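Local coordinates for aspartate aminotransferase (Leishmania major, PDB 4H51), which probably transfers the amino group of L-aspartate to 2-oxoglutarate as a homodimer, using pyridoxal 5'-phosphate as cofactor, at the interface of chains A and B. Sequence-based numbering; all coordinates share one arbitrary frame. Chains: chain A/B, Aspartate aminotransferase.

Each contact sets an N-terminal segment of one subunit on the other: chain B's on chain A in contact 1, chain A's on chain B in contact 2. The C-alpha centres of the two patches lie about 29 Å apart. Contact 1 uses helix 17-22 and the residues just after it, contact 2 the start of helix 31-41. The same helix, 284-299 in chain A and 287-299 in chain B, serves both receiving surfaces, through A:Val290 and B:Arg299, its final residue. By two-fold symmetry each subunit's N-terminal segment would be held on its partner at both places, which should help to hold the homodimer together.

Contact 1: the interface of chains A and B. Residues chain A 128-129, 132, 225, 256, 279, 281, 290; chain B 21, 24.
B:Trp21 pushes its indole into a pocket of chain A and meets A:Gln225 at the nitrogen of the ring. This is where the N-terminal helix 17-22 of chain B anchors on chain A in the homodimer. NE1 of B:Trp21 donates a hydrogen bond to the amide oxygen OE1 of A:Gln225 at 2.9 Å, arriving 32° off the carbonyl plane, with amide and indole turned 80° apart. Leucine and valine methyls wrap the rest. A:Leu279 comes tip-on over one face, CD2 standing 3.5 Å from the centroid of the six-membered ring in a CH-pi contact. CG2 of A:Val132 stands over the rim of the opposite face, and its CG1 touches CE3 of B:Trp21. Around the benzo end, CD2 of A:Leu129 touches CZ2 of B:Trp21 at 3.6 Å, A:Leu128 brings its CG in plane at the edge, and CG2 of A:Val290 packs against CE3 of B:Trp21 at 3.7 Å. A:Leu281 closes in on the stem, its CD1 3.8 Å from the CB of B:Trp21. B:Trp21 has 136 Å² of its own surface hidden by chain A.

Further out, B:Ile24 extends the apolar seam, wedged against A:Val132, A:Val290 and A:Leu128. The second shell sets the acceptor: A:Gln225 has CG anti to its backbone N (chi1 174°) and the chain bent beyond, and its amide rotation is steadied by the backbone O of A:Glu256, which accepts from NE2 at 3.0 Å nearly along its own C=O axis.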
ATOM      1  N   LEU A 128       7.818   9.678   9.003  1.00 13.68           N
ATOM      2  CA  LEU A 128       8.964   9.410   9.832  1.00 13.67           C
ATOM      3  C   LEU A 128       9.611  10.694  10.370  1.00 13.77           C
ATOM      4  O   LEU A 128       9.947  10.794  11.550  1.00 14.59           O
ATOM      5  CB  LEU A 128       9.972   8.606   9.031  1.00 12.96           C
ATOM      6  CG  LEU A 128      11.278   8.303   9.721  1.00 13.23           C
ATOM      7  CD1 LEU A 128      11.057   7.479  10.987  1.00 13.02           C
ATOM      8  CD2 LEU A 128      12.256   7.585   8.779  1.00 12.28           C
ATOM      9  N   LEU A 129       9.800  11.655   9.484  1.00 14.00           N
ATOM     10  CA  LEU A 129      10.396  12.927   9.823  1.00 14.43           C
ATOM     11  C   LEU A 129       9.624  13.778  10.853  1.00 15.07           C
ATOM     12  O   LEU A 129      10.223  14.624  11.500  1.00 15.80           O
ATOM     13  CB  LEU A 129      10.640  13.734   8.544  1.00 14.38           C
ATOM     14  CG  LEU A 129      11.833  13.396   7.623  1.00 14.15           C
ATOM     15  CD1 LEU A 129      11.780  14.257   6.386  1.00 14.52           C
ATOM     16  CD2 LEU A 129      13.148  13.592   8.303  1.00 14.80           C
ATOM     17  N   VAL A 132      11.148  13.526  14.346  1.00 20.78           N
ATOM     18  CA  VAL A 132      12.446  14.105  14.632  1.00 21.27           C
ATOM     19  C   VAL A 132      12.439  15.614  14.465  1.00 21.27           C
ATOM     20  O   VAL A 132      13.304  16.259  15.018  1.00 20.44           O
ATOM     21  CB  VAL A 132      13.558  13.426  13.786  1.00 22.37           C
ATOM     22  CG1 VAL A 132      13.752  11.943  14.192  1.00 22.83           C
ATOM     23  CG2 VAL A 132      13.189  13.400  12.343  1.00 20.91           C
ATOM     24  N   GLN A 225      17.780  18.931   6.843  1.00 15.88           N
ATOM     25  CA  GLN A 225      17.528  17.530   6.507  1.00 14.70           C
ATOM     26  C   GLN A 225      17.331  17.430   5.022  1.00 14.03           C
ATOM     27  O   GLN A 225      16.509  18.166   4.428  1.00 13.91           O
ATOM     28  CB  GLN A 225      16.261  16.997   7.196  1.00 14.22           C
ATOM     29  CG  GLN A 225      15.875  15.598   6.764  1.00 13.82           C
ATOM     30  CD  GLN A 225      16.857  14.528   7.237  1.00 13.58           C
ATOM     31  OE1 GLN A 225      17.294  14.551   8.398  1.00 14.44           O
ATOM     32  NE2 GLN A 225      17.211  13.612   6.365  1.00 12.64           N
ATOM     33  N   GLU A 256      23.022  12.993   6.487  1.00 16.37           N
ATOM     34  CA  GLU A 256      22.104  11.931   6.885  1.00 16.47           C
ATOM     35  C   GLU A 256      20.995  11.854   5.853  1.00 15.03           C
ATOM     36  O   GLU A 256      19.889  12.395   6.082  1.00 15.21           O
ATOM     37  CB  GLU A 256      21.500  12.169   8.274  1.00 18.20           C
ATOM     38  CG  GLU A 256      22.349  11.686   9.443  1.00 20.10           C
ATOM     39  CD  GLU A 256      23.532  12.543   9.737  1.00 22.13           C
ATOM     40  OE1 GLU A 256      23.460  13.799   9.596  1.00 23.77           O
ATOM     41  OE2 GLU A 256      24.552  11.964  10.157  1.00 24.68           O
ATOM     42  N   LEU A 279      17.586   5.524   5.079  1.00 12.64           N
ATOM     43  CA  LEU A 279      18.236   6.615   5.799  1.00 13.38           C
ATOM     44  C   LEU A 279      19.687   6.242   6.112  1.00 14.52           C
ATOM     45  O   LEU A 279      19.951   5.111   6.593  1.00 14.83           O
ATOM     46  CB  LEU A 279      17.520   6.925   7.097  1.00 13.33           C
ATOM     47  CG  LEU A 279      18.168   7.957   8.045  1.00 13.59           C
ATOM     48  CD1 LEU A 279      18.042   9.376   7.510  1.00 13.29           C
ATOM     49  CD2 LEU A 279      17.577   7.846   9.452  1.00 13.63           C
ATOM     50  N   LEU A 281      22.723   6.706   8.553  1.00 19.82           N
ATOM     51  CA  LEU A 281      22.854   7.080   9.971  1.00 22.02           C
ATOM     52  C   LEU A 281      23.959   6.241  10.641  1.00 23.98           C
ATOM     53  O   LEU A 281      23.892   5.015  10.600  1.00 23.36           O
ATOM     54  CB  LEU A 281      21.493   6.873  10.697  1.00 22.65           C
ATOM     55  CG  LEU A 281      21.317   7.538  12.077  1.00 23.52           C
ATOM     56  CD1 LEU A 281      21.487   9.058  12.007  1.00 24.00           C
ATOM     57  CD2 LEU A 281      19.947   7.218  12.696  1.00 23.84           C
ATOM     58  N   VAL A 290      15.198   3.677  14.584  1.00 16.44           N
ATOM     59  CA  VAL A 290      14.520   4.238  13.368  1.00 15.17           C
ATOM     60  C   VAL A 290      13.757   3.135  12.616  1.00 14.66           C
ATOM     61  O   VAL A 290      12.590   3.327  12.211  1.00 13.13           O
ATOM     62  CB  VAL A 290      15.517   4.930  12.386  1.00 14.98           C
ATOM     63  CG1 VAL A 290      14.861   5.161  11.023  1.00 14.43           C
ATOM     64  CG2 VAL A 290      15.999   6.249  12.927  1.00 15.44           C
TER
ATOM     65  N   TRP B  21      18.297  13.109  14.935  1.00 25.92           N
ATOM     66  CA  TRP B  21      17.923  11.710  14.803  1.00 24.75           C
ATOM     67  C   TRP B  21      18.175  10.948  16.083  1.00 26.56           C
ATOM     68  O   TRP B  21      17.467   9.999  16.397  1.00 24.32           O
ATOM     69  CB  TRP B  21      18.631  11.003  13.633  1.00 23.59           C
ATOM     70  CG  TRP B  21      18.018  11.366  12.284  1.00 21.82           C
ATOM     71  CD1 TRP B  21      18.477  12.336  11.383  1.00 21.87           C
ATOM     72  CD2 TRP B  21      16.819  10.798  11.657  1.00 20.31           C
ATOM     73  NE1 TRP B  21      17.652  12.410  10.291  1.00 21.09           N
ATOM     74  CE2 TRP B  21      16.646  11.511  10.380  1.00 19.90           C
ATOM     75  CE3 TRP B  21      15.891   9.810  12.008  1.00 19.15           C
ATOM     76  CZ2 TRP B  21      15.612  11.222   9.517  1.00 18.98           C
ATOM     77  CZ3 TRP B  21      14.848   9.542  11.136  1.00 18.61           C
ATOM     78  CH2 TRP B  21      14.704  10.224   9.917  1.00 18.44           C
ATOM     79  N   ILE B  24      15.086  10.340  18.279  1.00 26.58           N
ATOM     80  CA  ILE B  24      13.932   9.513  17.894  1.00 25.44           C
ATOM     81  C   ILE B  24      13.726   8.368  18.917  1.00 25.43           C
ATOM     82  O   ILE B  24      14.687   7.752  19.376  1.00 24.92           O
ATOM     83  CB  ILE B  24      14.077   8.952  16.450  1.00 25.06           C
ATOM     84  CG1 ILE B  24      12.693   8.812  15.791  1.00 23.97           C
ATOM     85  CG2 ILE B  24      14.886   7.661  16.450  1.00 25.03           C
ATOM     86  CD1 ILE B  24      12.733   8.272  14.390  1.00 23.34           C
TER

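Contact 2: the interface of chains A and B. Residues chain A 30, 32-33; chain B 83-86, 299, 303.
A:Phe33 and B:Ile86 meet first at the foot of the phenylalanine side chain, where CB of A:Phe33 lies 3.8 Å from CD1 of B:Ile86. Here the start of helix 31-41 of chain A docks on chain B, through an apolar face and a salt bridge of the dimer interface. One step on, CG rests against the same methyl, and B:Ile86 then runs obliquely under one face of the ring, its CG1 3.9 Å from CD2 of A:Phe33. With CG1 set beside its own backbone N (chi1 -71°), B:Ile86 presents the CG1-CD1 branch to the ring. Along that flank CE2 of A:Phe33 reaches the backbone carbonyl O of B:Leu84 at 3.7 Å. At the tip, CZ of A:Phe33 touches the methyl CG2 of B:Thr303 at 3.9 Å. Down the other flank, CD1 and CE1 sit above the guanidinium of B:Arg299, CE1 being 3.9 Å from CZ of B:Arg299. The two planes are 71° apart, so the ring turns an edge to the guanidinium face and does not stack on it. This phenylalanine hides 91 Å² against chain B.

The guanidinium is held at its rim. B:Arg299 NE forms a nearly straight hydrogen bond and salt bridge to the carboxylate OD1 of A:Asp30 at 2.9 Å; the acceptor lies in the guanidinium plane, yet the N-H comes from above the carboxylate plane, 62° out of it. NH2 makes at most a weak hydrogen bond to OD2 of A:Asp30.

A:Asp30 also caps helix 31-41: OD2 uses its anti lone pair to accept the backbone N of A:Phe33 at 2.9 Å. The helix N-terminus and the arginine together would be expected to stabilise a charged carboxylate. On the far edge of the guanidinium, NH1 of B:Arg299 donates in plane to the hydroxyl OG1 of B:Thr303 at 2.9 Å.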
ATOM      1  N   ASP A  30      -7.553  14.244  -9.203  1.00 17.88           N
ATOM      2  CA  ASP A  30      -6.142  14.413  -9.429  1.00 17.01           C
ATOM      3  C   ASP A  30      -5.920  14.975 -10.832  1.00 16.36           C
ATOM      4  O   ASP A  30      -6.402  14.389 -11.795  1.00 14.72           O
ATOM      5  CB  ASP A  30      -5.441  13.064  -9.315  1.00 17.05           C
ATOM      6  CG  ASP A  30      -3.954  13.204  -9.411  1.00 16.45           C
ATOM      7  OD1 ASP A  30      -3.328  13.629  -8.422  1.00 16.87           O
ATOM      8  OD2 ASP A  30      -3.408  12.933 -10.484  1.00 16.76           O
ATOM      9  N   ILE A  32      -3.351  15.224 -12.981  1.00 18.78           N
ATOM     10  CA  ILE A  32      -2.583  14.383 -13.914  1.00 18.90           C
ATOM     11  C   ILE A  32      -3.377  13.103 -14.297  1.00 17.48           C
ATOM     12  O   ILE A  32      -3.587  12.835 -15.489  1.00 15.30           O
ATOM     13  CB  ILE A  32      -1.194  14.050 -13.336  1.00 19.86           C
ATOM     14  CG1 ILE A  32      -0.336  15.311 -13.189  1.00 21.98           C
ATOM     15  CG2 ILE A  32      -0.422  13.013 -14.170  1.00 19.21           C
ATOM     16  CD1 ILE A  32      -0.120  16.017 -14.512  1.00 23.85           C
ATOM     17  N   PHE A  33      -3.846  12.341 -13.307  1.00 16.31           N
ATOM     18  CA  PHE A  33      -4.611  11.122 -13.611  1.00 16.31           C
ATOM     19  C   PHE A  33      -5.889  11.413 -14.375  1.00 16.90           C
ATOM     20  O   PHE A  33      -6.256  10.669 -15.284  1.00 17.92           O
ATOM     21  CB  PHE A  33      -4.875  10.270 -12.366  1.00 16.32           C
ATOM     22  CG  PHE A  33      -3.780   9.280 -12.068  1.00 17.34           C
ATOM     23  CD1 PHE A  33      -2.558   9.704 -11.581  1.00 18.42           C
ATOM     24  CD2 PHE A  33      -3.958   7.938 -12.286  1.00 17.43           C
ATOM     25  CE1 PHE A  33      -1.550   8.806 -11.302  1.00 18.56           C
ATOM     26  CE2 PHE A  33      -2.970   7.027 -11.983  1.00 17.72           C
ATOM     27  CZ  PHE A  33      -1.746   7.450 -11.527  1.00 18.05           C
TER
ATOM     28  N   TYR B  83       0.293   1.953 -14.875  1.00 13.60           N
ATOM     29  CA  TYR B  83      -0.408   2.265 -13.623  1.00 12.91           C
ATOM     30  C   TYR B  83      -1.876   1.840 -13.706  1.00 12.37           C
ATOM     31  O   TYR B  83      -2.555   2.085 -14.707  1.00 12.39           O
ATOM     32  CB  TYR B  83      -0.396   3.761 -13.320  1.00 13.22           C
ATOM     33  CG  TYR B  83       0.930   4.333 -12.842  1.00 13.25           C
ATOM     34  CD1 TYR B  83       1.493   3.918 -11.631  1.00 12.95           C
ATOM     35  CD2 TYR B  83       1.570   5.329 -13.564  1.00 13.80           C
ATOM     36  CE1 TYR B  83       2.686   4.472 -11.182  1.00 13.37           C
ATOM     37  CE2 TYR B  83       2.757   5.896 -13.138  1.00 13.95           C
ATOM     38  CZ  TYR B  83       3.315   5.471 -11.939  1.00 13.84           C
ATOM     39  OH  TYR B  83       4.498   6.050 -11.511  1.00 14.30           O
ATOM     40  N   LEU B  84      -2.378   1.266 -12.618  1.00 11.64           N
ATOM     41  CA  LEU B  84      -3.816   1.157 -12.465  1.00 11.46           C
ATOM     42  C   LEU B  84      -4.343   2.585 -12.157  1.00 11.47           C
ATOM     43  O   LEU B  84      -3.599   3.407 -11.689  1.00 11.45           O
ATOM     44  CB  LEU B  84      -4.153   0.251 -11.297  1.00 10.85           C
ATOM     45  CG  LEU B  84      -3.870  -1.278 -11.436  1.00 10.62           C
ATOM     46  CD1 LEU B  84      -4.299  -2.009 -10.178  1.00  9.85           C
ATOM     47  CD2 LEU B  84      -4.567  -1.886 -12.639  1.00 11.12           C
ATOM     48  N   PRO B  85      -5.646   2.851 -12.384  1.00 11.59           N
ATOM     49  CA  PRO B  85      -6.291   4.022 -11.826  1.00 11.71           C
ATOM     50  C   PRO B  85      -6.069   4.119 -10.323  1.00 10.92           C
ATOM     51  O   PRO B  85      -5.790   3.123  -9.638  1.00 10.15           O
ATOM     52  CB  PRO B  85      -7.782   3.782 -12.125  1.00 11.86           C
ATOM     53  CG  PRO B  85      -7.763   2.962 -13.396  1.00 12.27           C
ATOM     54  CD  PRO B  85      -6.614   2.016 -13.127  1.00 12.15           C
ATOM     55  N   ILE B  86      -6.206   5.316  -9.775  1.00 11.13           N
ATOM     56  CA  ILE B  86      -6.012   5.503  -8.340  1.00 10.88           C
ATOM     57  C   ILE B  86      -6.920   4.545  -7.513  1.00 10.92           C
ATOM     58  O   ILE B  86      -6.507   3.936  -6.507  1.00 10.04           O
ATOM     59  CB  ILE B  86      -6.253   7.005  -7.971  1.00 11.40           C
ATOM     60  CG1 ILE B  86      -5.113   7.902  -8.511  1.00 11.59           C
ATOM     61  CG2 ILE B  86      -6.391   7.213  -6.462  1.00 11.22           C
ATOM     62  CD1 ILE B  86      -5.517   9.371  -8.709  1.00 11.79           C
ATOM     63  N   ARG B 299      -4.230   8.694  -3.231  1.00 12.48           N
ATOM     64  CA  ARG B 299      -3.196   9.406  -3.995  1.00 13.28           C
ATOM     65  C   ARG B 299      -2.130  10.021  -3.093  1.00 13.58           C
ATOM     66  O   ARG B 299      -0.940  10.040  -3.443  1.00 13.56           O
ATOM     67  CB  ARG B 299      -3.841  10.524  -4.805  1.00 13.69           C
ATOM     68  CG  ARG B 299      -2.930  11.381  -5.653  1.00 14.32           C
ATOM     69  CD  ARG B 299      -2.007  10.616  -6.592  1.00 14.53           C
ATOM     70  NE  ARG B 299      -1.621  11.455  -7.719  1.00 14.87           N
ATOM     71  CZ  ARG B 299      -0.518  11.315  -8.470  1.00 15.49           C
ATOM     72  NH1 ARG B 299       0.397  10.388  -8.225  1.00 15.43           N
ATOM     73  NH2 ARG B 299      -0.322  12.123  -9.501  1.00 15.55           N
ATOM     74  N   THR B 303      -0.466   6.618  -4.262  1.00 10.74           N
ATOM     75  CA  THR B 303      -0.861   6.869  -5.640  1.00 11.03           C
ATOM     76  C   THR B 303      -1.876   5.858  -6.199  1.00 11.16           C
ATOM     77  O   THR B 303      -2.988   6.237  -6.615  1.00 11.29           O
ATOM     78  CB  THR B 303       0.365   7.027  -6.587  1.00 11.15           C
ATOM     79  OG1 THR B 303       1.021   8.259  -6.312  1.00 11.20           O
ATOM     80  CG2 THR B 303      -0.080   7.056  -8.039  1.00 11.29           C
TER